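Local coordinates for putative ring-cleaving dioxygenase MhqO (Bacillus subtilis subsp. subtilis, PDB 3OAJ), which probably cleaves the rings of aromatic compounds as an iron(II)-dependent extradiol dioxygenase and so may contribute to their degradation, at residues 229-243 with 246-260. Numbering follows the deposited sequence.
Sequences QLDWQRYIASHGYGV and VRDRNYFNAIYFREH. With SO4 (sulfate ion), chain D.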
loop_
_atom_site.group_PDB
_atom_site.type_symbol
_atom_site.label_atom_id
_atom_site.label_comp_id
_atom_site.label_asym_id
_atom_site.label_seq_id
_atom_site.Cartn_x
_atom_site.Cartn_y
_atom_site.Cartn_z
ATOM N N GLN A 229 1.951 -11.409 -15.639
ATOM C CA GLN A 229 0.692 -10.685 -15.504
ATOM C C GLN A 229 -0.358 -11.126 -16.529
ATOM O O GLN A 229 -1.550 -11.245 -16.194
ATOM C CB GLN A 229 0.909 -9.173 -15.585
ATOM C CG GLN A 229 -0.387 -8.386 -15.580
ATOM C CD GLN A 229 -0.130 -6.915 -15.574
ATOM O OE1 GLN A 229 0.340 -6.347 -16.550
ATOM N NE2 GLN A 229 -0.406 -6.287 -14.444
ATOM N N LEU A 230 0.063 -11.338 -17.778
ATOM C CA LEU A 230 -0.873 -11.806 -18.806
ATOM C C LEU A 230 -1.413 -13.184 -18.444
ATOM O O LEU A 230 -2.589 -13.468 -18.646
ATOM C CB LEU A 230 -0.223 -11.808 -20.199
ATOM C CG LEU A 230 0.300 -10.445 -20.692
ATOM C CD1 LEU A 230 1.178 -10.609 -21.937
ATOM C CD2 LEU A 230 -0.842 -9.455 -20.946
ATOM N N ASP A 231 -0.556 -14.033 -17.890
ATOM C CA ASP A 231 -0.985 -15.354 -17.424
ATOM C C ASP A 231 -2.024 -15.181 -16.309
ATOM O O ASP A 231 -3.038 -15.877 -16.287
ATOM C CB ASP A 231 0.215 -16.170 -16.908
ATOM C CG ASP A 231 1.193 -16.590 -18.017
ATOM O OD1 ASP A 231 0.857 -16.488 -19.213
ATOM O OD2 ASP A 231 2.312 -17.042 -17.678
ATOM N N TRP A 232 -1.768 -14.249 -15.383
ATOM C CA TRP A 232 -2.731 -13.952 -14.322
ATOM C C TRP A 232 -4.057 -13.504 -14.912
ATOM O O TRP A 232 -5.106 -13.924 -14.454
ATOM C CB TRP A 232 -2.217 -12.835 -13.423
ATOM C CG TRP A 232 -1.354 -13.239 -12.270
ATOM C CD1 TRP A 232 0.003 -13.126 -12.183
ATOM C CD2 TRP A 232 -1.794 -13.783 -11.025
ATOM N NE1 TRP A 232 0.434 -13.562 -10.954
ATOM C CE2 TRP A 232 -0.647 -13.977 -10.226
ATOM C CE3 TRP A 232 -3.052 -14.110 -10.502
ATOM C CZ2 TRP A 232 -0.715 -14.491 -8.923
ATOM C CZ3 TRP A 232 -3.122 -14.637 -9.203
ATOM C CH2 TRP A 232 -1.956 -14.816 -8.435
ATOM N N GLN A 233 -4.027 -12.636 -15.924
ATOM C CA GLN A 233 -5.288 -12.144 -16.494
ATOM C C GLN A 233 -6.147 -13.288 -17.045
ATOM O O GLN A 233 -7.386 -13.329 -16.819
ATOM C CB GLN A 233 -5.028 -11.128 -17.605
ATOM C CG GLN A 233 -6.269 -10.475 -18.182
ATOM C CD GLN A 233 -5.909 -9.666 -19.408
ATOM O OE1 GLN A 233 -5.507 -10.219 -20.432
ATOM N NE2 GLN A 233 -6.010 -8.352 -19.298
ATOM N N ARG A 234 -5.494 -14.180 -17.792
ATOM C CA ARG A 234 -6.162 -15.331 -18.381
ATOM C C ARG A 234 -6.727 -16.257 -17.298
ATOM O O ARG A 234 -7.879 -16.695 -17.385
ATOM C CB ARG A 234 -5.222 -16.098 -19.320
ATOM C CG ARG A 234 -4.753 -15.257 -20.535
ATOM C CD ARG A 234 -4.035 -16.069 -21.628
ATOM N NE ARG A 234 -3.035 -16.992 -21.100
ATOM C CZ ARG A 234 -1.743 -16.723 -20.940
ATOM N NH1 ARG A 234 -1.238 -15.532 -21.282
ATOM N NH2 ARG A 234 -0.947 -17.664 -20.437
ATOM N N TYR A 235 -5.922 -16.504 -16.268
ATOM C CA TYR A 235 -6.330 -17.412 -15.197
ATOM C C TYR A 235 -7.481 -16.841 -14.354
ATOM O O TYR A 235 -8.467 -17.528 -14.111
ATOM C CB TYR A 235 -5.151 -17.801 -14.286
ATOM C CG TYR A 235 -5.529 -18.974 -13.394
ATOM C CD1 TYR A 235 -5.266 -20.286 -13.789
ATOM C CD2 TYR A 235 -6.234 -18.773 -12.201
ATOM C CE1 TYR A 235 -5.646 -21.368 -12.993
ATOM C CE2 TYR A 235 -6.621 -19.841 -11.408
ATOM C CZ TYR A 235 -6.328 -21.130 -11.807
ATOM O OH TYR A 235 -6.728 -22.185 -11.011
ATOM N N ILE A 236 -7.334 -15.603 -13.890
ATOM C CA ILE A 236 -8.364 -14.980 -13.069
ATOM C C ILE A 236 -9.710 -14.917 -13.802
ATOM O O ILE A 236 -10.749 -15.236 -13.217
ATOM C CB ILE A 236 -7.919 -13.583 -12.582
ATOM C CG1 ILE A 236 -6.704 -13.723 -11.650
ATOM C CG2 ILE A 236 -9.069 -12.838 -11.894
ATOM C CD1 ILE A 236 -6.919 -14.657 -10.422
ATOM N N ALA A 237 -9.682 -14.538 -15.085
ATOM C CA ALA A 237 -10.913 -14.386 -15.885
ATOM C C ALA A 237 -11.630 -15.701 -16.113
ATOM O O ALA A 237 -12.850 -15.730 -16.289
ATOM C CB ALA A 237 -10.602 -13.758 -17.225
ATOM N N SER A 238 -10.863 -16.780 -16.144
ATOM C CA SER A 238 -11.436 -18.083 -16.401
ATOM C C SER A 238 -11.836 -18.781 -15.106
ATOM O O SER A 238 -12.472 -19.847 -15.138
ATOM C CB SER A 238 -10.478 -18.927 -17.239
ATOM O OG SER A 238 -9.240 -19.112 -16.598
ATOM N N HIS A 239 -11.463 -18.187 -13.967
ATOM C CA HIS A 239 -11.786 -18.773 -12.665
ATOM C C HIS A 239 -12.759 -17.963 -11.821
ATOM O O HIS A 239 -12.733 -18.004 -10.590
ATOM C CB HIS A 239 -10.516 -19.143 -11.925
ATOM C CG HIS A 239 -9.803 -20.286 -12.562
ATOM N ND1 HIS A 239 -9.075 -20.148 -13.723
ATOM C CD2 HIS A 239 -9.768 -21.601 -12.246
ATOM C CE1 HIS A 239 -8.599 -21.324 -14.082
ATOM N NE2 HIS A 239 -8.988 -22.219 -13.192
ATOM N N GLY A 240 -13.642 -17.245 -12.508
ATOM C CA GLY A 240 -14.841 -16.736 -11.856
ATOM C C GLY A 240 -14.870 -15.260 -11.514
ATOM O O GLY A 240 -15.759 -14.815 -10.775
ATOM N N TYR A 241 -13.927 -14.497 -12.062
ATOM C CA TYR A 241 -13.857 -13.055 -11.809
ATOM C C TYR A 241 -13.855 -12.267 -13.112
ATOM O O TYR A 241 -13.377 -12.751 -14.140
ATOM C CB TYR A 241 -12.585 -12.719 -11.032
ATOM C CG TYR A 241 -12.465 -13.444 -9.713
ATOM C CD1 TYR A 241 -11.850 -14.697 -9.637
ATOM C CD2 TYR A 241 -12.999 -12.894 -8.550
ATOM C CE1 TYR A 241 -11.734 -15.374 -8.428
ATOM C CE2 TYR A 241 -12.895 -13.558 -7.333
ATOM C CZ TYR A 241 -12.265 -14.792 -7.278
ATOM O OH TYR A 241 -12.191 -15.418 -6.066
ATOM N N GLY A 242 -14.402 -11.052 -13.070
ATOM C CA GLY A 242 -14.146 -10.072 -14.122
ATOM C C GLY A 242 -12.779 -9.427 -13.926
ATOM O O GLY A 242 -12.438 -9.028 -12.811
ATOM N N VAL A 243 -12.019 -9.280 -15.013
ATOM C CA VAL A 243 -10.677 -8.668 -14.961
ATOM C C VAL A 243 -10.541 -7.621 -16.065
ATOM O O VAL A 243 -10.990 -7.837 -17.202
ATOM C CB VAL A 243 -9.504 -9.724 -15.047
ATOM C CG1 VAL A 243 -9.498 -10.459 -16.354
ATOM C CG2 VAL A 243 -8.139 -9.099 -14.759
ATOM N N VAL A 246 -5.053 -4.914 -19.488
ATOM C CA VAL A 246 -3.808 -4.372 -18.968
ATOM C C VAL A 246 -3.783 -2.875 -19.231
ATOM O O VAL A 246 -4.030 -2.429 -20.364
ATOM C CB VAL A 246 -2.571 -5.000 -19.648
ATOM C CG1 VAL A 246 -1.286 -4.344 -19.142
ATOM C CG2 VAL A 246 -2.536 -6.514 -19.435
ATOM N N ARG A 247 -3.490 -2.113 -18.180
ATOM C CA ARG A 247 -3.318 -0.675 -18.244
ATOM C C ARG A 247 -1.889 -0.311 -17.904
ATOM O O ARG A 247 -1.364 -0.727 -16.873
ATOM C CB ARG A 247 -4.305 0.003 -17.288
ATOM C CG ARG A 247 -5.748 -0.148 -17.774
ATOM C CD ARG A 247 -6.785 0.201 -16.731
ATOM N NE ARG A 247 -8.113 -0.102 -17.263
ATOM C CZ ARG A 247 -9.216 -0.227 -16.532
ATOM N NH1 ARG A 247 -9.173 -0.070 -15.216
ATOM N NH2 ARG A 247 -10.361 -0.516 -17.126
ATOM N N ASP A 248 -1.262 0.470 -18.780
ATOM C CA ASP A 248 0.103 0.959 -18.563
ATOM C C ASP A 248 0.099 2.143 -17.581
ATOM O O ASP A 248 -0.402 3.230 -17.906
ATOM C CB ASP A 248 0.685 1.349 -19.930
ATOM C CG ASP A 248 2.089 1.923 -19.846
ATOM O OD1 ASP A 248 2.636 2.108 -18.736
ATOM O OD2 ASP A 248 2.653 2.196 -20.930
ATOM N N ARG A 249 0.621 1.927 -16.372
ATOM C CA ARG A 249 0.695 2.991 -15.352
ATOM C C ARG A 249 2.077 3.617 -15.253
ATOM O O ARG A 249 2.398 4.283 -14.259
ATOM C CB ARG A 249 0.244 2.472 -13.977
ATOM C CG ARG A 249 -1.127 1.778 -13.957
ATOM C CD ARG A 249 -2.232 2.685 -14.474
ATOM N NE ARG A 249 -3.544 2.357 -13.925
ATOM C CZ ARG A 249 -4.699 2.886 -14.338
ATOM N NH1 ARG A 249 -4.729 3.755 -15.346
ATOM N NH2 ARG A 249 -5.839 2.528 -13.759
ATOM N N ASN A 250 2.888 3.396 -16.291
ATOM C CA ASN A 250 4.227 3.985 -16.434
ATOM C C ASN A 250 5.268 3.283 -15.575
ATOM O O ASN A 250 6.299 2.867 -16.082
ATOM C CB ASN A 250 4.213 5.507 -16.159
ATOM C CG ASN A 250 5.431 6.235 -16.726
ATOM O OD1 ASN A 250 6.359 5.628 -17.257
ATOM N ND2 ASN A 250 5.420 7.557 -16.617
ATOM N N TYR A 251 4.998 3.135 -14.281
ATOM C CA TYR A 251 5.989 2.546 -13.353
ATOM C C TYR A 251 5.732 1.059 -13.135
ATOM O O TYR A 251 6.493 0.377 -12.458
ATOM C CB TYR A 251 6.017 3.363 -12.053
ATOM C CG TYR A 251 6.058 4.829 -12.419
ATOM C CD1 TYR A 251 4.942 5.659 -12.249
ATOM C CD2 TYR A 251 7.179 5.359 -13.056
ATOM C CE1 TYR A 251 4.973 6.995 -12.671
ATOM C CE2 TYR A 251 7.210 6.683 -13.480
ATOM C CZ TYR A 251 6.105 7.490 -13.283
ATOM O OH TYR A 251 6.165 8.795 -13.702
ATOM N N PHE A 252 4.647 0.579 -13.734
ATOM C CA PHE A 252 4.221 -0.836 -13.725
ATOM C C PHE A 252 3.003 -0.911 -14.643
ATOM O O PHE A 252 2.392 0.117 -14.931
ATOM C CB PHE A 252 3.855 -1.325 -12.301
ATOM C CG PHE A 252 2.880 -0.437 -11.580
ATOM C CD1 PHE A 252 1.505 -0.621 -11.717
ATOM C CD2 PHE A 252 3.338 0.613 -10.777
ATOM C CE1 PHE A 252 0.597 0.198 -11.050
ATOM C CE2 PHE A 252 2.420 1.447 -10.121
ATOM C CZ PHE A 252 1.056 1.263 -10.275
ATOM N N ASN A 253 2.679 -2.119 -15.112
ATOM C CA ASN A 253 1.409 -2.399 -15.783
ATOM C C ASN A 253 0.467 -3.013 -14.747
ATOM O O ASN A 253 0.917 -3.683 -13.814
ATOM C CB ASN A 253 1.619 -3.344 -16.969
ATOM C CG ASN A 253 2.406 -2.695 -18.103
ATOM O OD1 ASN A 253 2.296 -1.493 -18.340
ATOM N ND2 ASN A 253 3.240 -3.482 -18.777
ATOM N N ALA A 254 -0.825 -2.747 -14.907
ATOM C CA ALA A 254 -1.859 -3.129 -13.947
ATOM C C ALA A 254 -3.044 -3.840 -14.584
ATOM O O ALA A 254 -3.463 -3.483 -15.674
ATOM C CB ALA A 254 -2.366 -1.891 -13.231
ATOM N N ILE A 255 -3.562 -4.857 -13.887
ATOM C CA ILE A 255 -4.911 -5.380 -14.123
ATOM C C ILE A 255 -5.645 -5.366 -12.796
ATOM O O ILE A 255 -5.028 -5.493 -11.732
ATOM C CB ILE A 255 -4.917 -6.809 -14.723
ATOM C CG1 ILE A 255 -4.167 -7.806 -13.819
ATOM C CG2 ILE A 255 -4.284 -6.785 -16.114
ATOM C CD1 ILE A 255 -4.205 -9.253 -14.324
ATOM N N TYR A 256 -6.961 -5.207 -12.874
ATOM C CA TYR A 256 -7.816 -5.106 -11.675
ATOM C C TYR A 256 -8.957 -6.115 -11.715
ATOM O O TYR A 256 -9.532 -6.382 -12.774
ATOM C CB TYR A 256 -8.421 -3.696 -11.551
ATOM C CG TYR A 256 -7.409 -2.561 -11.586
ATOM C CD1 TYR A 256 -6.894 -2.016 -10.409
ATOM C CD2 TYR A 256 -6.945 -2.050 -12.808
ATOM C CE1 TYR A 256 -5.951 -0.972 -10.449
ATOM C CE2 TYR A 256 -6.017 -1.019 -12.861
ATOM C CZ TYR A 256 -5.518 -0.488 -11.682
ATOM O OH TYR A 256 -4.591 0.540 -11.731
ATOM N N PHE A 257 -9.313 -6.631 -10.543
ATOM C CA PHE A 257 -10.508 -7.467 -10.414
ATOM C C PHE A 257 -11.075 -7.336 -9.019
ATOM O O PHE A 257 -10.318 -7.352 -8.033
ATOM C CB PHE A 257 -10.229 -8.937 -10.772
ATOM C CG PHE A 257 -9.282 -9.657 -9.840
ATOM C CD1 PHE A 257 -7.905 -9.469 -9.932
ATOM C CD2 PHE A 257 -9.769 -10.603 -8.915
ATOM C CE1 PHE A 257 -7.021 -10.178 -9.094
ATOM C CE2 PHE A 257 -8.896 -11.310 -8.081
ATOM C CZ PHE A 257 -7.526 -11.100 -8.177
ATOM N N ARG A 258 -12.396 -7.175 -8.945
ATOM C CA ARG A 258 -13.058 -7.157 -7.644
ATOM C C ARG A 258 -13.329 -8.574 -7.208
ATOM O O ARG A 258 -13.907 -9.376 -7.963
ATOM C CB ARG A 258 -14.356 -6.345 -7.675
ATOM C CG ARG A 258 -14.805 -5.999 -6.248
ATOM C CD ARG A 258 -15.738 -4.847 -6.201
ATOM N NE ARG A 258 -15.163 -3.596 -6.683
ATOM C CZ ARG A 258 -14.577 -2.676 -5.922
ATOM N NH1 ARG A 258 -14.424 -2.861 -4.606
ATOM N NH2 ARG A 258 -14.143 -1.552 -6.486
ATOM N N GLU A 259 -12.871 -8.924 -6.006
ATOM C CA GLU A 259 -13.055 -10.301 -5.567
ATOM C C GLU A 259 -14.416 -10.468 -4.889
ATOM O O GLU A 259 -15.179 -9.492 -4.783
ATOM C CB GLU A 259 -11.842 -10.797 -4.770
ATOM C CG GLU A 259 -11.505 -10.037 -3.490
ATOM C CD GLU A 259 -12.370 -10.462 -2.322
ATOM O OE1 GLU A 259 -12.946 -9.570 -1.678
ATOM O OE2 GLU A 259 -12.511 -11.680 -2.077
ATOM N N HIS A 260 -14.755 -11.699 -4.499
ATOM C CA HIS A 260 -16.135 -11.976 -4.084
ATOM C C HIS A 260 -16.513 -11.348 -2.745
ATOM O O HIS A 260 -17.695 -11.124 -2.484
ATOM C CB HIS A 260 -16.436 -13.479 -4.081
ATOM C CG HIS A 260 -16.144 -14.160 -5.383
ATOM N ND1 HIS A 260 -16.461 -13.607 -6.608
ATOM C CD2 HIS A 260 -15.545 -15.344 -5.655
ATOM C CE1 HIS A 260 -16.095 -14.431 -7.573
ATOM N NE2 HIS A 260 -15.543 -15.498 -7.021
HETATM S S SO4 D . -2.921 2.215 -9.094
HETATM O O1 SO4 D . -4.329 2.077 -9.464
HETATM O O2 SO4 D . -2.311 3.412 -9.638
HETATM O O3 SO4 D . -2.740 2.193 -7.642
HETATM O O4 SO4 D . -2.211 1.086 -9.703
HETATM O O HOH W 1 -14.431 -17.634 -8.329
HETATM O O HOH W 2 -13.246 -13.907 -3.663
HETATM O O HOH W 3 -13.890 -7.078 -11.398
HETATM O O HOH W 4 -15.105 -9.791 -10.506
HETATM O O HOH W 5 -12.397 -5.826 -13.381
#
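Tyr-241, just after helix 229-238 ends, carries much of the contact with strand 253-258 and the residues that follow it. Its CG lies beside the backbone N (chi1 -58°), which sends the ring over the end of the strand. Followed outward, CB and CG meet CD2 of Phe-257, whose edge points at the tyrosine face in a T-shaped pair with planes 67° apart. CD2 passes the carbonyl O of Arg-258 near the ring plane, and CE2 sits over the centre of the His-260 ring, 3.3 Å from NE2; CZ follows over the same imidazole. These two rings form an offset stack, centroids 4.2 Å apart. At the tip, OH shares a water with Glu-259 OE2 and His-260 N; a flat ring ending in a hydroxyl thus suits a site offering aromatic partners and a water.

Phe-257 turns its face to the helix: CG2 of Ile-236 stands over it, 3.9 Å from the centroid, a CH-pi contact suited to a beta-branched residue with a methyl directly on CB. Further back, Ile-255 CD1 lies 3.7 Å from Gln-233 N, an apolar tip packed on the helix backbone.

Buried Gln-229, extended with CG anti to the backbone N, is long enough to donate from NE2 to Asn-253 O at 3.0 Å. The donor stands well above the carbonyl plane, a C=O...N angle of 99°.

Alternation sorts the strand. Ile-255 and Phe-257 start toward the helix, whereas Ala-254 and Tyr-256 start away, near the metal ligands Glu-266 and His-218; Tyr-256 OH donates to a sulfate. Two waters bridge Gly-242 to Arg-258. With one direct hydrogen bond, off the lone pairs, the helix is held on this VOC-fold sheet mainly by apolar and aromatic packing, and the loop joins the strand through water.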